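Long-range contacts in vascular protein tyrosine phosphatase 1 (Rattus norvegicus, PDB 3I36), which probably removes phosphate from phosphotyrosine in target proteins, restoring the tyrosine, and is represented here by the catalytic domain of this receptor-type phosphatase: residues L80-S85 / H282-V287; F203-W208 / I221-L226; I255-L260 / Y293-Q298. All blocks are in the same frame, centred on the assembly; numbering follows the deposited sequence. Where two conformers were deposited one is given.

Interaction 1 (L80-S85 / H282-V287); sequences LPYDIS and HRPLMV
Two loops run side by side here, with the CA atoms of Pro81 and Arg283 5.5 Å apart, just where the chain enters a type II turn from Arg283 to Met286. Segment 80-85 ends the stretch that begins with the KNRY motif of the phosphotyrosine-recognition loop, and 282-287 leads into Gln288, a probable substrate-binding residue. Tyr82 is the largest contributor from its own segment and packs mainly on Pro284. Its CG lies anti to the carbonyl carbon, and the ring reaches across the backbone from His282 to Pro284. Pro284 CD sits over one ring face, 3.9 Å from the centroid, a CH-pi contact shifted toward the rim, and Tyr82 OH slides past to meet Pro284 CB at 3.5 Å. The same proline packs its CD against Leu80 O at 3.1 Å. Further along, Ser85 OG takes the crowded position between N and carbonyl carbon and comes 2.5 Å from His282 O, very short for a hydrogen bond; Asn103 OD1 is also within reach of the one hydroxyl proton, leaving its acceptor unsettled. Arg283 leaves the backbone pointing away, but its extended chain brings the guanidinium edge back beside Pro81, NH1 4.1 Å from Pro81 CB. It hydrogen-bonds Ala246 O, Gly247 O and Asn101 OD1. An arginine held by three oxygens, two of them in the phosphate-binding loop, would probably help fix that loop's shape.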
loop_
_atom_site.group_PDB
_atom_site.type_symbol
_atom_site.label_atom_id
_atom_site.label_comp_id
_atom_site.label_asym_id
_atom_site.label_seq_id
_atom_site.Cartn_x
_atom_site.Cartn_y
_atom_site.Cartn_z
ATOM N N LEU A 80 4.567 -11.926 6.070
ATOM C CA LEU A 80 6.008 -11.818 5.964
ATOM C C LEU A 80 6.369 -11.495 4.537
ATOM O O LEU A 80 5.840 -12.098 3.612
ATOM C CB LEU A 80 6.665 -13.137 6.336
ATOM C CG LEU A 80 6.233 -13.672 7.694
ATOM C CD1 LEU A 80 6.969 -14.969 7.961
ATOM C CD2 LEU A 80 6.521 -12.649 8.792
ATOM N N PRO A 81 7.312 -10.573 4.366
ATOM C CA PRO A 81 7.743 -10.180 3.027
ATOM C C PRO A 81 8.486 -11.333 2.359
ATOM O O PRO A 81 9.332 -11.975 2.983
ATOM C CB PRO A 81 8.706 -9.027 3.302
ATOM C CG PRO A 81 9.249 -9.316 4.721
ATOM C CD PRO A 81 7.990 -9.801 5.422
ATOM N N TYR A 82 8.182 -11.588 1.093
ATOM C CA TYR A 82 8.971 -12.535 0.329
ATOM C C TYR A 82 10.344 -11.939 0.072
ATOM O O TYR A 82 10.473 -10.744 -0.189
ATOM C CB TYR A 82 8.291 -12.869 -1.003
ATOM C CG TYR A 82 6.913 -13.431 -0.809
ATOM C CD1 TYR A 82 6.702 -14.486 0.071
ATOM C CD2 TYR A 82 5.822 -12.919 -1.507
ATOM C CE1 TYR A 82 5.441 -15.011 0.271
ATOM C CE2 TYR A 82 4.546 -13.442 -1.318
ATOM C CZ TYR A 82 4.366 -14.487 -0.429
ATOM O OH TYR A 82 3.124 -15.026 -0.231
ATOM N N ASP A 83 11.362 -12.783 0.162
ATOM C CA ASP A 83 12.737 -12.362 -0.069
ATOM C C ASP A 83 12.886 -11.745 -1.445
ATOM O O ASP A 83 13.645 -10.803 -1.642
ATOM C CB ASP A 83 13.656 -13.569 0.023
ATOM C CG ASP A 83 13.693 -14.157 1.417
ATOM O OD1 ASP A 83 13.679 -13.363 2.371
ATOM O OD2 ASP A 83 13.712 -15.398 1.561
ATOM N N ILE A 84 12.162 -12.291 -2.405
ATOM C CA ILE A 84 12.371 -11.887 -3.784
ATOM C C ILE A 84 12.023 -10.415 -4.031
ATOM O O ILE A 84 12.488 -9.814 -4.992
ATOM C CB ILE A 84 11.563 -12.787 -4.745
ATOM C CG1 ILE A 84 12.061 -12.627 -6.181
ATOM C CG2 ILE A 84 10.073 -12.505 -4.616
ATOM C CD1 ILE A 84 11.598 -13.737 -7.094
ATOM N N SER A 85 11.210 -9.838 -3.155
ATOM C CA SER A 85 10.693 -8.503 -3.389
ATOM C C SER A 85 10.869 -7.614 -2.172
ATOM O O SER A 85 10.439 -6.463 -2.174
ATOM C CB SER A 85 9.194 -8.592 -3.706
ATOM O OG SER A 85 8.519 -9.268 -2.649
ATOM N N HIS A 282 4.440 -10.499 -4.942
ATOM C CA HIS A 282 5.374 -9.582 -4.284
ATOM C C HIS A 282 5.218 -9.505 -2.777
ATOM O O HIS A 282 6.142 -9.135 -2.068
ATOM C CB HIS A 282 5.281 -8.199 -4.911
ATOM C CG HIS A 282 5.869 -8.152 -6.277
ATOM N ND1 HIS A 282 5.165 -8.517 -7.403
ATOM C CD2 HIS A 282 7.121 -7.851 -6.694
ATOM C CE1 HIS A 282 5.947 -8.410 -8.459
ATOM N NE2 HIS A 282 7.139 -8.011 -8.058
ATOM N N ARG A 283 4.041 -9.849 -2.285
ATOM C CA ARG A 283 3.804 -9.777 -0.856
ATOM C C ARG A 283 2.588 -10.633 -0.628
ATOM O O ARG A 283 1.694 -10.661 -1.463
ATOM C CB ARG A 283 3.506 -8.338 -0.457
ATOM C CG ARG A 283 3.370 -8.084 1.038
ATOM C CD ARG A 283 3.462 -6.574 1.290
ATOM N NE ARG A 283 3.152 -6.201 2.671
ATOM C CZ ARG A 283 4.008 -6.307 3.686
ATOM N NH1 ARG A 283 5.230 -6.789 3.485
ATOM N NH2 ARG A 283 3.637 -5.928 4.898
ATOM N N PRO A 284 2.560 -11.354 0.490
ATOM C CA PRO A 284 1.414 -12.210 0.764
ATOM C C PRO A 284 0.159 -11.389 0.923
ATOM O O PRO A 284 0.210 -10.206 1.295
ATOM C CB PRO A 284 1.769 -12.831 2.128
ATOM C CG PRO A 284 2.787 -11.907 2.711
ATOM C CD PRO A 284 3.598 -11.497 1.521
ATOM N N LEU A 285 -0.966 -12.026 0.617
ATOM C CA LEU A 285 -2.273 -11.561 1.053
ATOM C C LEU A 285 -2.730 -10.248 0.437
ATOM O O LEU A 285 -3.744 -9.703 0.850
ATOM C CB LEU A 285 -2.277 -11.431 2.577
ATOM C CG LEU A 285 -2.125 -12.758 3.305
ATOM C CD1 LEU A 285 -1.895 -12.529 4.773
ATOM C CD2 LEU A 285 -3.367 -13.635 3.065
ATOM N N MET A 286 -1.982 -9.721 -0.526
ATOM C CA MET A 286 -2.357 -8.443 -1.119
ATOM C C MET A 286 -3.786 -8.549 -1.613
ATOM O O MET A 286 -4.104 -9.459 -2.379
ATOM C CB MET A 286 -1.418 -8.078 -2.263
ATOM C CG MET A 286 0.049 -8.045 -1.849
ATOM S SD MET A 286 0.299 -6.991 -0.405
ATOM C CE MET A 286 -0.171 -5.426 -1.092
ATOM N N VAL A 287 -4.637 -7.633 -1.152
ATOM C CA VAL A 287 -6.082 -7.728 -1.345
ATOM C C VAL A 287 -6.517 -8.966 -0.580
ATOM O O VAL A 287 -6.617 -10.075 -1.109
ATOM C CB VAL A 287 -6.497 -7.783 -2.840
ATOM C CG1 VAL A 287 -8.029 -7.703 -2.976
ATOM C CG2 VAL A 287 -5.852 -6.629 -3.593
#

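Interaction 2 (F203-W208 / I221-L226); sequences FHFTSW and INFRYL
Strand 196-205 of the central mixed sheet is covered here by helix 218-231, the helix that follows the WPD loop of the tyrosine phosphatase fold. The short axes of 203-205 and 221-226 run almost exactly antiparallel, at 172° and 9.9 Å, so the chain leaves the strand, passes through Trp208 and the WPD loop, and comes back over the sheet. Strand alternation points Phe203 and Phe205 toward the helix and His204 away, where its NE2 bonds to Thr144 O.

The aromatic contact comes first. Phe223 has CG anti to the backbone N (chi1 173°), which drives its ring straight down at the strand. Phe205 presents its edge to that ring in a T-shaped pair, with centroids 5.0 Å apart and planes at 65°, and the leading atom is Phe205 CD2, 3.6 Å from Phe223 CG. From the same residue, CB adds a CH-pi contact over the face, 4.0 Å from the Phe223 centroid. Trp182 of the neighbouring strand also meets the Phe223 ring.

Other apolar packing completes the interface. Phe203 CB presses on the ring tip, 3.4 Å from Phe223 CZ, and the Phe203 ring turns along the helix until its CE1 lies 4.4 Å from Leu226 CB. An alanine in place of Phe223 would lose the whole T-shaped pair and would probably loosen the hold on the strand end from which the WPD loop starts. The ring goes deep enough to reach main chain: Phe203 C lies at its edge, in plane, and Phe223 CZ is 3.4 Å from Phe203 O.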
loop_
_atom_site.group_PDB
_atom_site.type_symbol
_atom_site.label_atom_id
_atom_site.label_comp_id
_atom_site.label_asym_id
_atom_site.label_seq_id
_atom_site.Cartn_x
_atom_site.Cartn_y
_atom_site.Cartn_z
ATOM N N PHE A 203 -0.525 10.739 3.056
ATOM C CA PHE A 203 -1.950 10.737 2.785
ATOM C C PHE A 203 -2.561 9.746 3.731
ATOM O O PHE A 203 -2.412 8.538 3.567
ATOM C CB PHE A 203 -2.194 10.338 1.340
ATOM C CG PHE A 203 -1.543 11.268 0.357
ATOM C CD1 PHE A 203 -2.251 12.326 -0.196
ATOM C CD2 PHE A 203 -0.212 11.118 0.030
ATOM C CE1 PHE A 203 -1.647 13.187 -1.093
ATOM C CE2 PHE A 203 0.399 11.973 -0.858
ATOM C CZ PHE A 203 -0.321 13.008 -1.427
ATOM N N HIS A 204 -3.223 10.269 4.747
ATOM C CA HIS A 204 -3.786 9.428 5.770
ATOM C C HIS A 204 -5.273 9.259 5.533
ATOM O O HIS A 204 -6.069 10.142 5.844
ATOM C CB HIS A 204 -3.536 10.018 7.153
ATOM C CG HIS A 204 -3.840 9.062 8.259
ATOM N ND1 HIS A 204 -3.529 9.316 9.575
ATOM C CD2 HIS A 204 -4.395 7.828 8.231
ATOM C CE1 HIS A 204 -3.909 8.291 10.319
ATOM N NE2 HIS A 204 -4.427 7.370 9.525
ATOM N N PHE A 205 -5.634 8.124 4.946
ATOM C CA PHE A 205 -7.024 7.772 4.746
ATOM C C PHE A 205 -7.527 7.265 6.079
ATOM O O PHE A 205 -7.151 6.182 6.522
ATOM C CB PHE A 205 -7.132 6.663 3.721
ATOM C CG PHE A 205 -8.516 6.464 3.194
ATOM C CD1 PHE A 205 -9.299 5.415 3.650
ATOM C CD2 PHE A 205 -9.040 7.336 2.247
ATOM C CE1 PHE A 205 -10.580 5.224 3.159
ATOM C CE2 PHE A 205 -10.311 7.152 1.746
ATOM C CZ PHE A 205 -11.089 6.090 2.206
ATOM N N THR A 206 -8.373 8.050 6.727
ATOM C CA THR A 206 -8.776 7.721 8.083
ATOM C C THR A 206 -10.157 7.097 8.122
ATOM O O THR A 206 -10.633 6.699 9.187
ATOM C CB THR A 206 -8.834 8.982 8.937
ATOM O OG1 THR A 206 -9.678 9.938 8.286
ATOM C CG2 THR A 206 -7.449 9.574 9.099
ATOM N N SER A 207 -10.799 7.007 6.965
ATOM C CA SER A 207 -12.216 6.687 6.931
ATOM C C SER A 207 -12.541 5.309 6.370
ATOM O O SER A 207 -13.678 5.026 6.044
ATOM C CB SER A 207 -12.985 7.767 6.168
ATOM O OG SER A 207 -12.485 7.916 4.855
ATOM N N TRP A 208 -11.554 4.437 6.266
ATOM C CA TRP A 208 -11.868 3.070 5.915
ATOM C C TRP A 208 -12.668 2.470 7.073
ATOM O O TRP A 208 -12.278 2.612 8.230
ATOM C CB TRP A 208 -10.586 2.279 5.713
ATOM C CG TRP A 208 -10.797 1.035 4.944
ATOM C CD1 TRP A 208 -11.480 -0.069 5.348
ATOM C CD2 TRP A 208 -10.322 0.759 3.624
ATOM N NE1 TRP A 208 -11.459 -1.023 4.358
ATOM C CE2 TRP A 208 -10.743 -0.542 3.294
ATOM C CE3 TRP A 208 -9.568 1.483 2.691
ATOM C CZ2 TRP A 208 -10.454 -1.130 2.061
ATOM C CZ3 TRP A 208 -9.272 0.897 1.480
ATOM C CH2 TRP A 208 -9.719 -0.395 1.171
ATOM N N ILE A 221 -11.164 6.525 -4.406
ATOM C CA ILE A 221 -10.674 6.853 -5.740
ATOM C C ILE A 221 -10.209 8.308 -5.804
ATOM O O ILE A 221 -9.153 8.600 -6.358
ATOM C CB ILE A 221 -11.726 6.563 -6.817
ATOM C CG1 ILE A 221 -11.893 5.052 -6.994
ATOM C CG2 ILE A 221 -11.343 7.234 -8.133
ATOM C CD1 ILE A 221 -13.195 4.643 -7.679
ATOM N N ASN A 222 -10.988 9.222 -5.229
ATOM C CA ASN A 222 -10.584 10.618 -5.154
ATOM C C ASN A 222 -9.305 10.788 -4.342
ATOM O O ASN A 222 -8.453 11.610 -4.667
ATOM C CB ASN A 222 -11.710 11.464 -4.560
ATOM C CG ASN A 222 -12.926 11.520 -5.459
ATOM O OD1 ASN A 222 -12.830 11.314 -6.671
ATOM N ND2 ASN A 222 -14.083 11.806 -4.869
ATOM N N PHE A 223 -9.186 10.004 -3.278
ATOM C CA PHE A 223 -7.997 10.010 -2.440
ATOM C C PHE A 223 -6.810 9.542 -3.277
ATOM O O PHE A 223 -5.746 10.162 -3.253
ATOM C CB PHE A 223 -8.241 9.083 -1.258
ATOM C CG PHE A 223 -7.058 8.850 -0.391
ATOM C CD1 PHE A 223 -6.721 9.754 0.600
ATOM C CD2 PHE A 223 -6.319 7.685 -0.510
ATOM C CE1 PHE A 223 -5.657 9.503 1.441
ATOM C CE2 PHE A 223 -5.245 7.440 0.328
ATOM C CZ PHE A 223 -4.919 8.356 1.309
ATOM N N ARG A 224 -6.989 8.455 -4.024
ATOM C CA ARG A 224 -5.945 8.022 -4.952
ATOM C C ARG A 224 -5.561 9.140 -5.913
ATOM O O ARG A 224 -4.374 9.375 -6.171
ATOM C CB ARG A 224 -6.330 6.773 -5.766
ATOM C CG ARG A 224 -5.054 6.157 -6.359
ATOM C CD ARG A 224 -5.004 5.840 -7.867
ATOM N NE ARG A 224 -5.430 6.904 -8.747
ATOM C CZ ARG A 224 -5.026 7.089 -10.009
ATOM N NH1 ARG A 224 -4.105 6.334 -10.589
ATOM N NH2 ARG A 224 -5.551 8.082 -10.702
ATOM N N TYR A 225 -6.554 9.813 -6.486
ATOM C CA TYR A 225 -6.253 10.927 -7.375
ATOM C C TYR A 225 -5.416 11.992 -6.675
ATOM O O TYR A 225 -4.512 12.559 -7.275
ATOM C CB TYR A 225 -7.521 11.532 -7.990
ATOM C CG TYR A 225 -8.056 10.715 -9.146
ATOM C CD1 TYR A 225 -7.358 10.631 -10.346
ATOM C CD2 TYR A 225 -9.249 10.016 -9.032
ATOM C CE1 TYR A 225 -7.838 9.880 -11.398
ATOM C CE2 TYR A 225 -9.741 9.269 -10.086
ATOM C CZ TYR A 225 -9.032 9.201 -11.259
ATOM O OH TYR A 225 -9.518 8.451 -12.296
ATOM N N LEU A 226 -5.701 12.255 -5.404
ATOM C CA LEU A 226 -4.909 13.239 -4.662
ATOM C C LEU A 226 -3.455 12.795 -4.564
ATOM O O LEU A 226 -2.527 13.576 -4.799
ATOM C CB LEU A 226 -5.487 13.452 -3.264
ATOM C CG LEU A 226 -6.828 14.181 -3.195
ATOM C CD1 LEU A 226 -7.224 14.432 -1.751
ATOM C CD2 LEU A 226 -6.773 15.496 -3.983
#

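Interaction 3 (I255-L260 / Y293-Q298)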
loop_
_atom_site.group_PDB
_atom_site.type_symbol
_atom_site.label_atom_id
_atom_site.label_comp_id
_atom_site.label_asym_id
_atom_site.label_seq_id
_atom_site.Cartn_x
_atom_site.Cartn_y
_atom_site.Cartn_z
ATOM N N ILE A 255 -3.291 -0.117 -3.962
ATOM C CA ILE A 255 -2.322 -0.239 -5.040
ATOM C C ILE A 255 -3.005 -0.757 -6.295
ATOM O O ILE A 255 -2.786 -0.250 -7.409
ATOM C CB ILE A 255 -1.172 -1.159 -4.657
ATOM C CG1 ILE A 255 -0.301 -0.478 -3.593
ATOM C CG2 ILE A 255 -0.347 -1.516 -5.912
ATOM C CD1 ILE A 255 0.803 -1.367 -3.090
ATOM N N ALA A 256 -3.867 -1.750 -6.119
ATOM C CA ALA A 256 -4.568 -2.317 -7.269
ATOM C C ALA A 256 -5.443 -1.261 -7.921
ATOM O O ALA A 256 -5.497 -1.163 -9.140
ATOM C CB ALA A 256 -5.410 -3.523 -6.850
ATOM N N ILE A 257 -6.130 -0.459 -7.115
ATOM C CA ILE A 257 -7.004 0.558 -7.683
ATOM C C ILE A 257 -6.169 1.526 -8.515
ATOM O O ILE A 257 -6.551 1.945 -9.609
ATOM C CB ILE A 257 -7.663 1.370 -6.569
ATOM C CG1 ILE A 257 -8.752 0.547 -5.889
ATOM C CG2 ILE A 257 -8.229 2.673 -7.118
ATOM C CD1 ILE A 257 -9.266 1.203 -4.611
ATOM N N ASP A 258 -5.012 1.882 -7.993
ATOM C CA ASP A 258 -4.165 2.838 -8.701
ATOM C C ASP A 258 -3.769 2.257 -10.048
ATOM O O ASP A 258 -3.817 2.929 -11.090
ATOM C CB ASP A 258 -2.921 3.162 -7.880
ATOM C CG ASP A 258 -1.996 4.132 -8.595
ATOM O OD1 ASP A 258 -2.406 5.284 -8.840
ATOM O OD2 ASP A 258 -0.858 3.738 -8.906
ATOM N N ARG A 259 -3.379 0.994 -10.021
ATOM C CA ARG A 259 -2.958 0.319 -11.228
ATOM C C ARG A 259 -4.099 0.161 -12.220
ATOM O O ARG A 259 -3.912 0.358 -13.417
ATOM C CB ARG A 259 -2.349 -1.026 -10.872
ATOM C CG ARG A 259 -1.043 -0.861 -10.109
ATOM C CD ARG A 259 -0.479 -2.196 -9.691
ATOM N NE ARG A 259 -0.218 -3.057 -10.838
ATOM C CZ ARG A 259 0.472 -4.191 -10.776
ATOM N NH1 ARG A 259 0.996 -4.581 -9.620
ATOM N NH2 ARG A 259 0.642 -4.930 -11.865
ATOM N N LEU A 260 -5.277 -0.193 -11.713
ATOM C CA LEU A 260 -6.449 -0.355 -12.557
ATOM C C LEU A 260 -6.806 0.942 -13.240
ATOM O O LEU A 260 -7.198 0.951 -14.403
ATOM C CB LEU A 260 -7.632 -0.811 -11.716
ATOM C CG LEU A 260 -7.528 -2.291 -11.391
ATOM C CD1 LEU A 260 -8.437 -2.604 -10.225
ATOM C CD2 LEU A 260 -7.892 -3.097 -12.643
ATOM N N TYR A 293 -11.563 -7.661 -2.909
ATOM C CA TYR A 293 -11.418 -7.999 -4.315
ATOM C C TYR A 293 -12.650 -7.565 -5.101
ATOM O O TYR A 293 -12.540 -7.060 -6.214
ATOM C CB TYR A 293 -11.204 -9.495 -4.473
ATOM C CG TYR A 293 -10.871 -9.920 -5.881
ATOM C CD1 TYR A 293 -9.580 -9.815 -6.363
ATOM C CD2 TYR A 293 -11.850 -10.417 -6.729
ATOM C CE1 TYR A 293 -9.260 -10.200 -7.640
ATOM C CE2 TYR A 293 -11.538 -10.819 -8.014
ATOM C CZ TYR A 293 -10.236 -10.699 -8.463
ATOM O OH TYR A 293 -9.897 -11.088 -9.735
ATOM N N VAL A 294 -13.823 -7.784 -4.527
ATOM C CA VAL A 294 -15.043 -7.333 -5.174
ATOM C C VAL A 294 -15.067 -5.815 -5.205
ATOM O O VAL A 294 -15.446 -5.216 -6.201
ATOM C CB VAL A 294 -16.296 -7.872 -4.470
ATOM C CG1 VAL A 294 -17.556 -7.253 -5.084
ATOM C CG2 VAL A 294 -16.327 -9.391 -4.575
ATOM N N PHE A 295 -14.652 -5.203 -4.100
ATOM C CA PHE A 295 -14.550 -3.747 -4.015
ATOM C C PHE A 295 -13.711 -3.193 -5.154
ATOM O O PHE A 295 -14.032 -2.139 -5.711
ATOM C CB PHE A 295 -13.973 -3.342 -2.658
ATOM C CG PHE A 295 -13.836 -1.856 -2.460
ATOM C CD1 PHE A 295 -14.933 -1.081 -2.097
ATOM C CD2 PHE A 295 -12.607 -1.241 -2.605
ATOM C CE1 PHE A 295 -14.797 0.282 -1.891
ATOM C CE2 PHE A 295 -12.463 0.112 -2.412
ATOM C CZ PHE A 295 -13.558 0.882 -2.055
ATOM N N LEU A 296 -12.636 -3.895 -5.516
ATOM C CA LEU A 296 -11.793 -3.442 -6.627
ATOM C C LEU A 296 -12.592 -3.443 -7.888
ATOM O O LEU A 296 -12.537 -2.520 -8.700
ATOM C CB LEU A 296 -10.641 -4.405 -6.862
ATOM C CG LEU A 296 -9.459 -4.245 -5.953
ATOM C CD1 LEU A 296 -8.402 -5.242 -6.386
ATOM C CD2 LEU A 296 -8.977 -2.807 -6.078
ATOM N N ASN A 297 -13.331 -4.520 -8.070
ATOM C CA ASN A 297 -14.143 -4.615 -9.251
ATOM C C ASN A 297 -15.204 -3.536 -9.215
ATOM O O ASN A 297 -15.524 -2.948 -10.241
ATOM C CB ASN A 297 -14.718 -6.010 -9.354
ATOM C CG ASN A 297 -13.679 -6.997 -9.798
ATOM O OD1 ASN A 297 -12.978 -7.607 -8.979
ATOM N ND2 ASN A 297 -13.535 -7.130 -11.105
ATOM N N GLN A 298 -15.733 -3.260 -8.027
ATOM C CA GLN A 298 -16.690 -2.162 -7.896
ATOM C C GLN A 298 -16.041 -0.839 -8.305
ATOM O O GLN A 298 -16.650 -0.001 -8.985
ATOM C CB GLN A 298 -17.210 -2.057 -6.464
ATOM C CG GLN A 298 -18.378 -1.074 -6.334
ATOM C CD GLN A 298 -19.587 -1.545 -7.110
ATOM O OE1 GLN A 298 -20.089 -2.643 -6.869
ATOM N NE2 GLN A 298 -20.061 -0.720 -8.051
#
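Tyr293 O is gripped by two backbone amides of its own helix: Asn297 N at 3.2 Å, the regular helical bond, and Leu296 N, also at 3.2 Å but weak. That helix, 290-305, packs against helix 249-267, which starts within the phosphate-binding signature loop at Gly249 and Arg250; the pair belongs to the helical layer behind the active site of the tyrosine phosphatase fold. The short axes run roughly parallel, crossing at -27° and 10.1 Å apart.

Between 255-260 and 293-298 the side-chain contacts are all apolar, and Leu296 does most of the work. With CG anti to the carbonyl carbon and its chain continuing extended, it drives both methyls onto the apolar patch formed by Ala256, Ile257 and Leu260. CD1 lies 3.5 Å from Ala256 CB, and CD2 comes down 3.4 Å from Ile257 CG1; both pairs are tighter than ordinary carbon contact, so the fit is snug. Leu260 crosses Leu296 at about a right angle and touches CD2 with its own CD1 at 4.2 Å. The charged groups of helix 249-267 stay off this seam: the Asp258 carboxylate is clamped by salt bridges to Arg224 and Arg228, one to each oxygen, and Arg259 pairs with Asp278. Beside the leucine, Phe295 has CG anti to the backbone N, which swings its ring alongside the interface, where it also packs on Pro214 and Thr217. There Ile257, its chain reaching out past CG1, lays CD1 obliquely against the ring, 4.0 Å from Phe295 CE2.

Overall arrangement
All three contacts are buried within the phosphatase domain, but their chemistry follows their setting. Interaction 1 joins two loops and mixes ring packing with a polar contact; interaction 2 seals a helix to the sheet with aromatic rings; interaction 3 packs helix on helix with mostly aliphatic side chains. Interactions 1 and 2 lie on opposite sides of the chain's centre and do not touch, whereas interaction 3 meets both. Val287 of interaction 1 packs on Tyr293 and Leu296 of the next helix, 290-305, and the Arg224-Asp258 salt bridge (NH1 to OD1, 2.7 Å) ties helix 218-231 to helix 249-267. Side chains of each come within about 10 Å of the signature loop of Cys244, the likely phosphocysteine.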